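Local coordinates for protein malic enzyme (Entamoeba histolytica, PDB 3NV9) that probably acts as a malic enzyme, an NAD- or NADP-dependent oxidoreductase that converts malate to pyruvate and carbon dioxide, at residues V93-D98 / G115-K120; N174-L179 / D193-T198. All coordinates share one frame; numbering follows the deposited sequence.

How the interactions relate
The two contacts follow one another along the chain, interaction 1 closing before interaction 2 opens, and their centres lie about 14 Å apart. Both are buried and both border one four-stranded parallel sheet. Interaction 1 packs its strand 92-97 against helix 114-128. Interaction 2 sets helix 174-185 against helix 193-213, which follows the edge strand 190-192 of the same sheet in the chain. They meet at K120 and D193, where NZ of K120 lies 3.3 Å from OD2 of D193, a long and weak ion pair. This brings side chains of helix 114-128, in the malic enzyme N-terminal domain, and helix 193-213, which runs into the NAD binding domain, together.

Interaction 1: V93-D98 / G115-K120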
loop_
_atom_site.group_PDB
_atom_site.type_symbol
_atom_site.label_atom_id
_atom_site.label_comp_id
_atom_site.label_asym_id
_atom_site.label_seq_id
_atom_site.Cartn_x
_atom_site.Cartn_y
_atom_site.Cartn_z
ATOM N N VAL A 93 6.619 -3.567 -2.987
ATOM C CA VAL A 93 6.263 -4.965 -2.985
ATOM C C VAL A 93 4.851 -5.143 -2.451
ATOM O O VAL A 93 4.515 -4.507 -1.447
ATOM C CB VAL A 93 7.263 -5.809 -2.204
ATOM C CG1 VAL A 93 6.738 -7.233 -2.019
ATOM C CG2 VAL A 93 8.655 -5.823 -2.987
ATOM N N GLY A 94 4.013 -5.931 -3.157
ATOM C CA GLY A 94 2.671 -6.273 -2.654
ATOM C C GLY A 94 2.652 -7.636 -1.989
ATOM O O GLY A 94 3.105 -8.592 -2.572
ATOM N N VAL A 95 2.195 -7.708 -0.753
ATOM C CA VAL A 95 2.171 -8.971 -0.028
ATOM C C VAL A 95 0.742 -9.435 -0.239
ATOM O O VAL A 95 -0.163 -8.962 0.449
ATOM C CB VAL A 95 2.479 -8.763 1.517
ATOM C CG1 VAL A 95 2.622 -10.074 2.307
ATOM C CG2 VAL A 95 3.818 -7.987 1.699
ATOM N N VAL A 96 0.551 -10.300 -1.224
ATOM C CA VAL A 96 -0.758 -10.706 -1.726
ATOM C C VAL A 96 -1.120 -12.048 -1.105
ATOM O O VAL A 96 -0.347 -13.000 -1.150
ATOM C CB VAL A 96 -0.788 -10.754 -3.310
ATOM C CG1 VAL A 96 -2.157 -11.271 -3.858
ATOM C CG2 VAL A 96 -0.517 -9.381 -3.855
ATOM N N SER A 97 -2.264 -12.075 -0.439
ATOM C CA SER A 97 -2.774 -13.311 0.162
ATOM C C SER A 97 -4.289 -13.344 0.061
ATOM O O SER A 97 -4.911 -12.289 0.047
ATOM C CB SER A 97 -2.411 -13.396 1.610
ATOM O OG SER A 97 -2.801 -14.668 2.131
ATOM N N ASP A 98 -4.865 -14.539 -0.030
ATOM C CA ASP A 98 -6.302 -14.683 0.053
ATOM C C ASP A 98 -6.735 -15.188 1.418
ATOM O O ASP A 98 -7.917 -15.478 1.651
ATOM C CB ASP A 98 -6.867 -15.504 -1.145
ATOM C CG ASP A 98 -6.500 -17.004 -1.122
ATOM O OD1 ASP A 98 -7.028 -17.694 -2.036
ATOM O OD2 ASP A 98 -5.766 -17.514 -0.241
ATOM N N GLY A 115 -2.797 -9.413 9.908
ATOM C CA GLY A 115 -1.799 -9.433 10.972
ATOM C C GLY A 115 -0.515 -9.959 10.417
ATOM O O GLY A 115 0.549 -9.333 10.559
ATOM N N VAL A 116 -0.584 -11.095 9.737
ATOM C CA VAL A 116 0.627 -11.752 9.208
ATOM C C VAL A 116 1.211 -10.965 8.024
ATOM O O VAL A 116 2.436 -10.799 7.927
ATOM C CB VAL A 116 0.313 -13.205 8.807
ATOM C CG1 VAL A 116 1.448 -13.838 7.946
ATOM C CG2 VAL A 116 0.038 -14.053 10.073
ATOM N N MET A 117 0.361 -10.450 7.129
ATOM C CA MET A 117 0.889 -9.747 5.932
ATOM C C MET A 117 1.444 -8.382 6.297
ATOM O O MET A 117 2.377 -7.906 5.666
ATOM C CB MET A 117 -0.161 -9.613 4.798
ATOM C CG MET A 117 -0.899 -10.905 4.447
ATOM S SD MET A 117 0.244 -12.248 4.099
ATOM C CE MET A 117 -0.592 -13.616 4.896
ATOM N N GLU A 118 0.872 -7.756 7.322
ATOM C CA GLU A 118 1.481 -6.525 7.870
ATOM C C GLU A 118 2.853 -6.769 8.568
ATOM O O GLU A 118 3.750 -5.963 8.478
ATOM C CB GLU A 118 0.483 -5.781 8.789
ATOM C CG GLU A 118 0.829 -4.356 8.871
ATOM C CD GLU A 118 -0.077 -3.535 9.738
ATOM O OE1 GLU A 118 0.302 -2.367 10.066
ATOM O OE2 GLU A 118 -1.138 -4.047 10.109
ATOM N N GLY A 119 2.999 -7.891 9.276
ATOM C CA GLY A 119 4.278 -8.257 9.885
ATOM C C GLY A 119 5.301 -8.519 8.800
ATOM O O GLY A 119 6.444 -8.123 8.937
ATOM N N LYS A 120 4.890 -9.163 7.708
ATOM C CA LYS A 120 5.799 -9.365 6.537
ATOM C C LYS A 120 6.217 -8.008 5.960
ATOM O O LYS A 120 7.368 -7.811 5.647
ATOM C CB LYS A 120 5.152 -10.183 5.373
ATOM C CG LYS A 120 4.648 -11.592 5.688
ATOM C CD LYS A 120 5.787 -12.595 5.736
ATOM C CE LYS A 120 5.163 -14.002 5.942
ATOM N NZ LYS A 120 6.256 -15.089 5.965
#
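The hydroxyl of S97 is gripped twice by its own surroundings, hydrogen-bonding the carbonyl O of E168 and the backbone N of S99. These two bonds satisfy the buried oxygen, and its contact with M117 is a van der Waals one. Across the contact the M117 methyl CE rests 3.7 Å from S97 OG and about as close to CB, while M117 SD lies 3.8 Å from S97 CB. M117 reaches both neighbours because CG stands anti to the carbonyl carbon (chi1 -49°) and the chain bends at chi2 (-53°) and again at chi3, bringing SD to V95 and CE to S97. There SD meets CG1 of V95 at 3.7 Å, the two side chains crossing obliquely. V95 CG1 also approaches K120 CB at 4.0 Å, so the branched valine sits over the first carbons of two helix residues one turn apart. Only the aliphatic root of K120 serves this packing; its NZ leads off to a hydrogen bond with Y65 OH of the second subunit. An unbranched, bendable methionine suits a place where one side chain must touch both V95 and S97. The segment axes approach to 9.0 Å at 159°, nearly antiparallel, with V95 and S97 on one strand face and V96 on the other. This is the strand-on-helix packing of a beta-alpha-beta unit, in which helix 114-128 links the neighbouring parallel strands 92-97 and 131-136.

Interaction 2: N174-L179 / D193-T198; sequences NCYKIL and DDQQGT
Helix 193-198 meets helix 174-179 through one long side chain, that of Q195, which reaches C175, Y176 and L179. Ahead of it, D193 does not touch helix 174-179; its carbonyl O takes the N-H of T198 at 3.0 Å, five residues on, giving the helix a wider pi-type turn. D194 makes no contact across either, its OD2 held by the backbone N of D169. Q195 then points straight across: CG stands beside the backbone N (chi1 -80°) and the chain is extended beyond it, long enough to reach the side chains of the other helix although the segment axes are 11.4 Å apart. A glutamine suits the place because its length lets one amide meet three residues. Its OE1 presses on L179 CD2 at 3.3 Å, a tight approach, the leucine coming from the opposite direction and offering a methyl to the amide oxygen. The same oxygen lies 3.8 Å from Y176 CD1, with the amide inclined 66° to the ring. NE2 comes near C175 O but at 3.9 Å makes no hydrogen bond, and that carbonyl already accepts the N-H of L179. C175 SG is 4.1 Å from Q195 NE2, and within its own helix it lies over the centre of the Y176 ring. Further on, G197, lacking a side chain, lets its CA lie 3.5 Å from D193 OD1. With a segment angle of 81°, this is near-perpendicular helix packing at the junction of the malic enzyme N-terminal and Rossmann-type NAD binding domains.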
loop_
_atom_site.group_PDB
_atom_site.type_symbol
_atom_site.label_atom_id
_atom_site.label_comp_id
_atom_site.label_asym_id
_atom_site.label_seq_id
_atom_site.Cartn_x
_atom_site.Cartn_y
_atom_site.Cartn_z
ATOM N N ASN A 174 -4.107 -24.503 -5.268
ATOM C CA ASN A 174 -4.284 -23.162 -5.825
ATOM C C ASN A 174 -2.936 -22.380 -5.933
ATOM O O ASN A 174 -2.610 -21.813 -6.992
ATOM C CB ASN A 174 -5.307 -22.342 -4.993
ATOM C CG ASN A 174 -6.765 -22.580 -5.394
ATOM O OD1 ASN A 174 -7.068 -23.337 -6.322
ATOM N ND2 ASN A 174 -7.683 -21.916 -4.685
ATOM N N CYS A 175 -2.133 -22.364 -4.855
ATOM C CA CYS A 175 -0.872 -21.587 -4.902
ATOM C C CYS A 175 0.016 -21.944 -6.126
ATOM O O CYS A 175 0.670 -21.068 -6.706
ATOM C CB CYS A 175 -0.082 -21.757 -3.606
ATOM S SG CYS A 175 0.350 -23.471 -3.246
ATOM N N TYR A 176 -0.027 -23.197 -6.582
ATOM C CA TYR A 176 0.797 -23.574 -7.760
ATOM C C TYR A 176 0.325 -22.926 -9.054
ATOM O O TYR A 176 1.105 -22.275 -9.803
ATOM C CB TYR A 176 0.868 -25.093 -7.913
ATOM C CG TYR A 176 1.496 -25.813 -6.737
ATOM C CD1 TYR A 176 2.848 -25.552 -6.354
ATOM C CD2 TYR A 176 0.790 -26.768 -6.031
ATOM C CE1 TYR A 176 3.439 -26.233 -5.300
ATOM C CE2 TYR A 176 1.361 -27.423 -4.949
ATOM C CZ TYR A 176 2.704 -27.151 -4.598
ATOM O OH TYR A 176 3.286 -27.854 -3.565
ATOM N N LYS A 177 -0.974 -23.058 -9.304
ATOM C CA LYS A 177 -1.559 -22.526 -10.511
ATOM C C LYS A 177 -1.319 -21.027 -10.584
ATOM O O LYS A 177 -0.880 -20.494 -11.627
ATOM C CB LYS A 177 -3.069 -22.897 -10.578
ATOM C CG LYS A 177 -3.752 -22.270 -11.748
ATOM C CD LYS A 177 -5.195 -22.790 -11.980
ATOM C CE LYS A 177 -5.808 -22.196 -13.271
ATOM N NZ LYS A 177 -7.136 -22.806 -13.623
ATOM N N ILE A 178 -1.603 -20.342 -9.476
ATOM C CA ILE A 178 -1.439 -18.900 -9.379
ATOM C C ILE A 178 0.013 -18.508 -9.612
ATOM O O ILE A 178 0.298 -17.657 -10.434
ATOM C CB ILE A 178 -1.939 -18.371 -8.009
ATOM C CG1 ILE A 178 -3.453 -18.625 -7.855
ATOM C CG2 ILE A 178 -1.656 -16.892 -7.872
ATOM C CD1 ILE A 178 -3.961 -18.610 -6.356
ATOM N N LEU A 179 0.941 -19.142 -8.917
ATOM C CA LEU A 179 2.344 -18.748 -9.064
ATOM C C LEU A 179 2.818 -19.026 -10.499
ATOM O O LEU A 179 3.329 -18.129 -11.195
ATOM C CB LEU A 179 3.225 -19.464 -8.020
ATOM C CG LEU A 179 4.753 -19.288 -8.286
ATOM C CD1 LEU A 179 5.181 -17.826 -8.167
ATOM C CD2 LEU A 179 5.627 -20.185 -7.461
ATOM N N ASP A 193 6.290 -16.831 -1.274
ATOM C CA ASP A 193 7.241 -16.849 -0.173
ATOM C C ASP A 193 7.238 -18.229 0.476
ATOM O O ASP A 193 8.293 -18.784 0.729
ATOM C CB ASP A 193 6.839 -15.766 0.842
ATOM C CG ASP A 193 7.917 -15.457 1.898
ATOM O OD1 ASP A 193 9.080 -15.900 1.745
ATOM O OD2 ASP A 193 7.560 -14.793 2.909
ATOM N N ASP A 194 6.056 -18.797 0.728
ATOM C CA ASP A 194 5.986 -20.168 1.293
ATOM C C ASP A 194 6.631 -21.265 0.435
ATOM O O ASP A 194 6.923 -22.332 0.952
ATOM C CB ASP A 194 4.548 -20.562 1.543
ATOM C CG ASP A 194 3.882 -19.619 2.433
ATOM O OD1 ASP A 194 4.025 -19.773 3.669
ATOM O OD2 ASP A 194 3.227 -18.711 1.894
ATOM N N GLN A 195 6.829 -21.001 -0.853
ATOM C CA GLN A 195 7.504 -21.966 -1.719
ATOM C C GLN A 195 9.016 -21.711 -1.664
ATOM O O GLN A 195 9.647 -22.225 -0.772
ATOM C CB GLN A 195 6.934 -21.963 -3.141
ATOM C CG GLN A 195 5.610 -22.765 -3.288
ATOM C CD GLN A 195 4.997 -22.582 -4.655
ATOM O OE1 GLN A 195 5.560 -22.969 -5.671
ATOM N NE2 GLN A 195 3.877 -21.908 -4.697
ATOM N N GLN A 196 9.587 -20.898 -2.551
ATOM C CA GLN A 196 11.060 -20.744 -2.547
ATOM C C GLN A 196 11.644 -20.021 -1.260
ATOM O O GLN A 196 12.734 -20.321 -0.788
ATOM C CB GLN A 196 11.511 -20.001 -3.808
ATOM C CG GLN A 196 11.145 -20.639 -5.139
ATOM C CD GLN A 196 11.245 -19.626 -6.273
ATOM O OE1 GLN A 196 10.650 -18.545 -6.189
ATOM N NE2 GLN A 196 12.028 -19.959 -7.331
ATOM N N GLY A 197 10.873 -19.092 -0.698
ATOM C CA GLY A 197 11.277 -18.391 0.508
ATOM C C GLY A 197 11.589 -19.325 1.645
ATOM O O GLY A 197 12.718 -19.324 2.155
ATOM N N THR A 198 10.601 -20.130 2.033
ATOM C CA THR A 198 10.777 -21.160 3.068
ATOM C C THR A 198 11.863 -22.171 2.728
ATOM O O THR A 198 12.606 -22.578 3.566
ATOM C CB THR A 198 9.436 -21.906 3.337
ATOM O OG1 THR A 198 8.467 -20.971 3.828
ATOM C CG2 THR A 198 9.618 -23.078 4.353
#